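Local coordinates for protein halogenase (Chondromyces crocatus, PDB 3E1T) that uses FAD to halogenate its substrate, probably installing the chlorine of chondrochloren during its biosynthesis in this myxobacterium, at residues T65-R70 and D114-R119. Sequence-based numbering, arbitrary orientation.
Sequences TDEMKR and DDMLLR
Water 1 links the two helices, donating one proton to OE2 of E67 at 2.7 Å and the other to the backbone O of M116 at 2.9 Å. A glutamate suits this place because its chain is long enough to span the gap and its second oxygen can serve another partner: OE1 forms a salt bridge with R123, two turns farther along the helix of M116. E67 stretches out toward helix 110-123 because its chi1 of -152° sends CG away from the backbone N, and it lies alongside M116, each side chain pointing toward the other's backbone; OE2 of E67 passes 3.8 Å from CG of M116. M116 is equally stretched, with chi1 at 171°, and its methyl end reaches the other helix. There CE of M116 rests 3.5 Å from SD of M68 and also touches CB of E67. The bent chain of M68 lies roughly perpendicular to M116, whose long, unbranched thioether suits this place, since its apolar methyl can extend across to M68. Shortening M116 to an alanine would probably leave a gap beside SD of M68 and the aliphatic part of E67. M68 also packs on V55 and C59 of helix 52-61 and on Y106 of strand 105-106, while L117 turns to helix 17-27, which begins within what is probably the glycine-rich FAD-binding motif of the Rossmann-type fold.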
ATOM      1  N   THR A  65     -11.013  -4.509 -17.274  1.00 51.21           N
ATOM      2  CA  THR A  65     -11.779  -3.263 -17.404  1.00 51.96           C
ATOM      3  C   THR A  65     -13.290  -3.501 -17.298  1.00 52.61           C
ATOM      4  O   THR A  65     -13.953  -2.943 -16.417  1.00 52.80           O
ATOM      5  CB  THR A  65     -11.466  -2.539 -18.732  1.00 51.83           C
ATOM      6  OG1 THR A  65     -10.048  -2.404 -18.890  1.00 51.70           O
ATOM      7  CG2 THR A  65     -12.105  -1.168 -18.762  1.00 52.09           C
ATOM      8  N   ASP A  66     -13.821  -4.348 -18.178  1.00 53.33           N
ATOM      9  CA  ASP A  66     -15.263  -4.563 -18.265  1.00 54.21           C
ATOM     10  C   ASP A  66     -15.816  -5.158 -16.974  1.00 54.19           C
ATOM     11  O   ASP A  66     -16.845  -4.704 -16.473  1.00 54.37           O
ATOM     12  CB  ASP A  66     -15.625  -5.443 -19.472  1.00 54.74           C
ATOM     13  CG  ASP A  66     -14.994  -4.957 -20.778  1.00 56.25           C
ATOM     14  OD1 ASP A  66     -15.105  -5.687 -21.791  1.00 58.46           O
ATOM     15  OD2 ASP A  66     -14.381  -3.862 -20.805  1.00 57.86           O
ATOM     16  N   GLU A  67     -15.117  -6.153 -16.428  1.00 54.32           N
ATOM     17  CA  GLU A  67     -15.543  -6.811 -15.190  1.00 54.70           C
ATOM     18  C   GLU A  67     -15.522  -5.875 -13.971  1.00 54.69           C
ATOM     19  O   GLU A  67     -16.340  -6.015 -13.060  1.00 54.80           O
ATOM     20  CB  GLU A  67     -14.711  -8.066 -14.932  1.00 54.59           C
ATOM     21  CG  GLU A  67     -15.451  -9.134 -14.129  1.00 54.99           C
ATOM     22  CD  GLU A  67     -14.602 -10.366 -13.826  1.00 55.48           C
ATOM     23  OE1 GLU A  67     -13.620 -10.632 -14.563  1.00 55.67           O
ATOM     24  OE2 GLU A  67     -14.928 -11.079 -12.846  1.00 56.50           O
ATOM     25  N   MET A  68     -14.592  -4.921 -13.968  1.00 54.84           N
ATOM     26  CA  MET A  68     -14.530  -3.885 -12.931  1.00 55.23           C
ATOM     27  C   MET A  68     -15.779  -2.999 -12.962  1.00 55.26           C
ATOM     28  O   MET A  68     -16.366  -2.706 -11.915  1.00 55.21           O
ATOM     29  CB  MET A  68     -13.285  -3.013 -13.117  1.00 55.19           C
ATOM     30  CG  MET A  68     -11.960  -3.742 -12.995  1.00 56.34           C
ATOM     31  SD  MET A  68     -11.367  -3.852 -11.299  1.00 58.01           S
ATOM     32  CE  MET A  68     -10.587  -2.242 -11.143  1.00 57.10           C
ATOM     33  N   LYS A  69     -16.170  -2.586 -14.169  1.00 55.42           N
ATOM     34  CA  LYS A  69     -17.351  -1.746 -14.400  1.00 55.62           C
ATOM     35  C   LYS A  69     -18.638  -2.364 -13.864  1.00 55.52           C
ATOM     36  O   LYS A  69     -19.484  -1.665 -13.300  1.00 55.74           O
ATOM     37  CB  LYS A  69     -17.535  -1.491 -15.895  1.00 55.90           C
ATOM     38  CG  LYS A  69     -16.461  -0.651 -16.563  1.00 56.62           C
ATOM     39  CD  LYS A  69     -16.775  -0.509 -18.053  1.00 58.05           C
ATOM     40  CE  LYS A  69     -16.230   0.790 -18.631  1.00 59.00           C
ATOM     41  NZ  LYS A  69     -14.756   0.745 -18.871  1.00 59.45           N
ATOM     42  N   ARG A  70     -18.770  -3.675 -14.048  1.00 55.27           N
ATOM     43  CA  ARG A  70     -20.006  -4.402 -13.767  1.00 55.02           C
ATOM     44  C   ARG A  70     -20.142  -4.737 -12.288  1.00 54.21           C
ATOM     45  O   ARG A  70     -21.198  -5.196 -11.833  1.00 54.21           O
ATOM     46  CB  ARG A  70     -20.066  -5.686 -14.610  1.00 55.15           C
ATOM     47  CG  ARG A  70     -19.893  -5.453 -16.114  1.00 56.02           C
ATOM     48  CD  ARG A  70     -20.235  -6.691 -16.936  1.00 56.26           C
ATOM     49  NE  ARG A  70     -19.122  -7.632 -17.081  1.00 59.41           N
ATOM     50  CZ  ARG A  70     -18.977  -8.756 -16.377  1.00 60.04           C
ATOM     51  NH1 ARG A  70     -19.876  -9.093 -15.457  1.00 60.86           N
ATOM     52  NH2 ARG A  70     -17.930  -9.548 -16.595  1.00 59.58           N
ATOM     53  N   ASP A 114     -10.112  -8.966  -4.598  1.00 39.30           N
ATOM     54  CA  ASP A 114      -9.038  -9.962  -4.648  1.00 39.82           C
ATOM     55  C   ASP A 114      -9.548 -11.238  -5.327  1.00 40.55           C
ATOM     56  O   ASP A 114      -8.881 -11.775  -6.200  1.00 40.14           O
ATOM     57  CB  ASP A 114      -8.513 -10.291  -3.248  1.00 39.51           C
ATOM     58  CG  ASP A 114      -7.782  -9.117  -2.590  1.00 39.03           C
ATOM     59  OD1 ASP A 114      -7.696  -8.039  -3.200  1.00 37.35           O
ATOM     60  OD2 ASP A 114      -7.295  -9.279  -1.450  1.00 39.18           O
ATOM     61  N   ASP A 115     -10.735 -11.699  -4.916  1.00 41.57           N
ATOM     62  CA  ASP A 115     -11.380 -12.890  -5.509  1.00 42.75           C
ATOM     63  C   ASP A 115     -11.520 -12.715  -7.017  1.00 43.02           C
ATOM     64  O   ASP A 115     -11.098 -13.570  -7.794  1.00 43.29           O
ATOM     65  CB  ASP A 115     -12.745 -13.154  -4.867  1.00 42.88           C
ATOM     66  CG  ASP A 115     -13.349 -14.492  -5.290  1.00 45.20           C
ATOM     67  OD1 ASP A 115     -12.626 -15.518  -5.287  1.00 46.61           O
ATOM     68  OD2 ASP A 115     -14.553 -14.517  -5.617  1.00 46.44           O
ATOM     69  N   MET A 116     -12.089 -11.585  -7.423  1.00 43.27           N
ATOM     70  CA  MET A 116     -12.169 -11.219  -8.828  1.00 43.92           C
ATOM     71  C   MET A 116     -10.805 -11.340  -9.518  1.00 42.99           C
ATOM     72  O   MET A 116     -10.697 -11.935 -10.593  1.00 43.29           O
ATOM     73  CB  MET A 116     -12.751  -9.806  -8.958  1.00 43.99           C
ATOM     74  CG  MET A 116     -12.702  -9.212 -10.345  1.00 45.34           C
ATOM     75  SD  MET A 116     -13.617  -7.657 -10.499  1.00 47.17           S
ATOM     76  CE  MET A 116     -12.718  -6.998 -11.895  1.00 46.19           C
ATOM     77  N   LEU A 117      -9.767 -10.796  -8.889  1.00 42.08           N
ATOM     78  CA  LEU A 117      -8.403 -10.864  -9.412  1.00 41.32           C
ATOM     79  C   LEU A 117      -7.829 -12.277  -9.486  1.00 40.55           C
ATOM     80  O   LEU A 117      -7.093 -12.593 -10.425  1.00 40.13           O
ATOM     81  CB  LEU A 117      -7.449  -9.980  -8.580  1.00 41.35           C
ATOM     82  CG  LEU A 117      -7.541  -8.450  -8.636  1.00 42.03           C
ATOM     83  CD1 LEU A 117      -6.595  -7.824  -7.604  1.00 41.52           C
ATOM     84  CD2 LEU A 117      -7.245  -7.897 -10.017  1.00 41.98           C
ATOM     85  N   LEU A 118      -8.122 -13.106  -8.483  1.00 40.19           N
ATOM     86  CA  LEU A 118      -7.544 -14.458  -8.424  1.00 40.40           C
ATOM     87  C   LEU A 118      -8.211 -15.374  -9.450  1.00 40.85           C
ATOM     88  O   LEU A 118      -7.545 -16.198 -10.076  1.00 40.78           O
ATOM     89  CB  LEU A 118      -7.633 -15.065  -7.016  1.00 40.00           C
ATOM     90  CG  LEU A 118      -6.717 -16.274  -6.713  1.00 39.62           C
ATOM     91  CD1 LEU A 118      -5.223 -15.976  -6.916  1.00 38.91           C
ATOM     92  CD2 LEU A 118      -6.937 -16.787  -5.319  1.00 40.05           C
ATOM     93  N   ARG A 119      -9.521 -15.208  -9.619  1.00 41.32           N
ATOM     94  CA  ARG A 119     -10.271 -15.897 -10.674  1.00 42.02           C
ATOM     95  C   ARG A 119      -9.695 -15.584 -12.060  1.00 42.17           C
ATOM     96  O   ARG A 119      -9.595 -16.476 -12.908  1.00 42.21           O
ATOM     97  CB  ARG A 119     -11.753 -15.522 -10.592  1.00 42.04           C
ATOM     98  CG  ARG A 119     -12.631 -16.474  -9.770  1.00 43.18           C
ATOM     99  CD  ARG A 119     -12.183 -16.645  -8.322  1.00 44.41           C
ATOM    100  NE  ARG A 119     -11.080 -17.603  -8.187  1.00 46.42           N
ATOM    101  CZ  ARG A 119     -10.594 -18.040  -7.028  1.00 47.13           C
ATOM    102  NH1 ARG A 119     -11.105 -17.620  -5.878  1.00 47.89           N
ATOM    103  NH2 ARG A 119      -9.593 -18.909  -7.015  1.00 48.87           N
TER
HETATM  104  O   HOH W   1     -12.729 -12.554 -12.632  1.00 34.23           O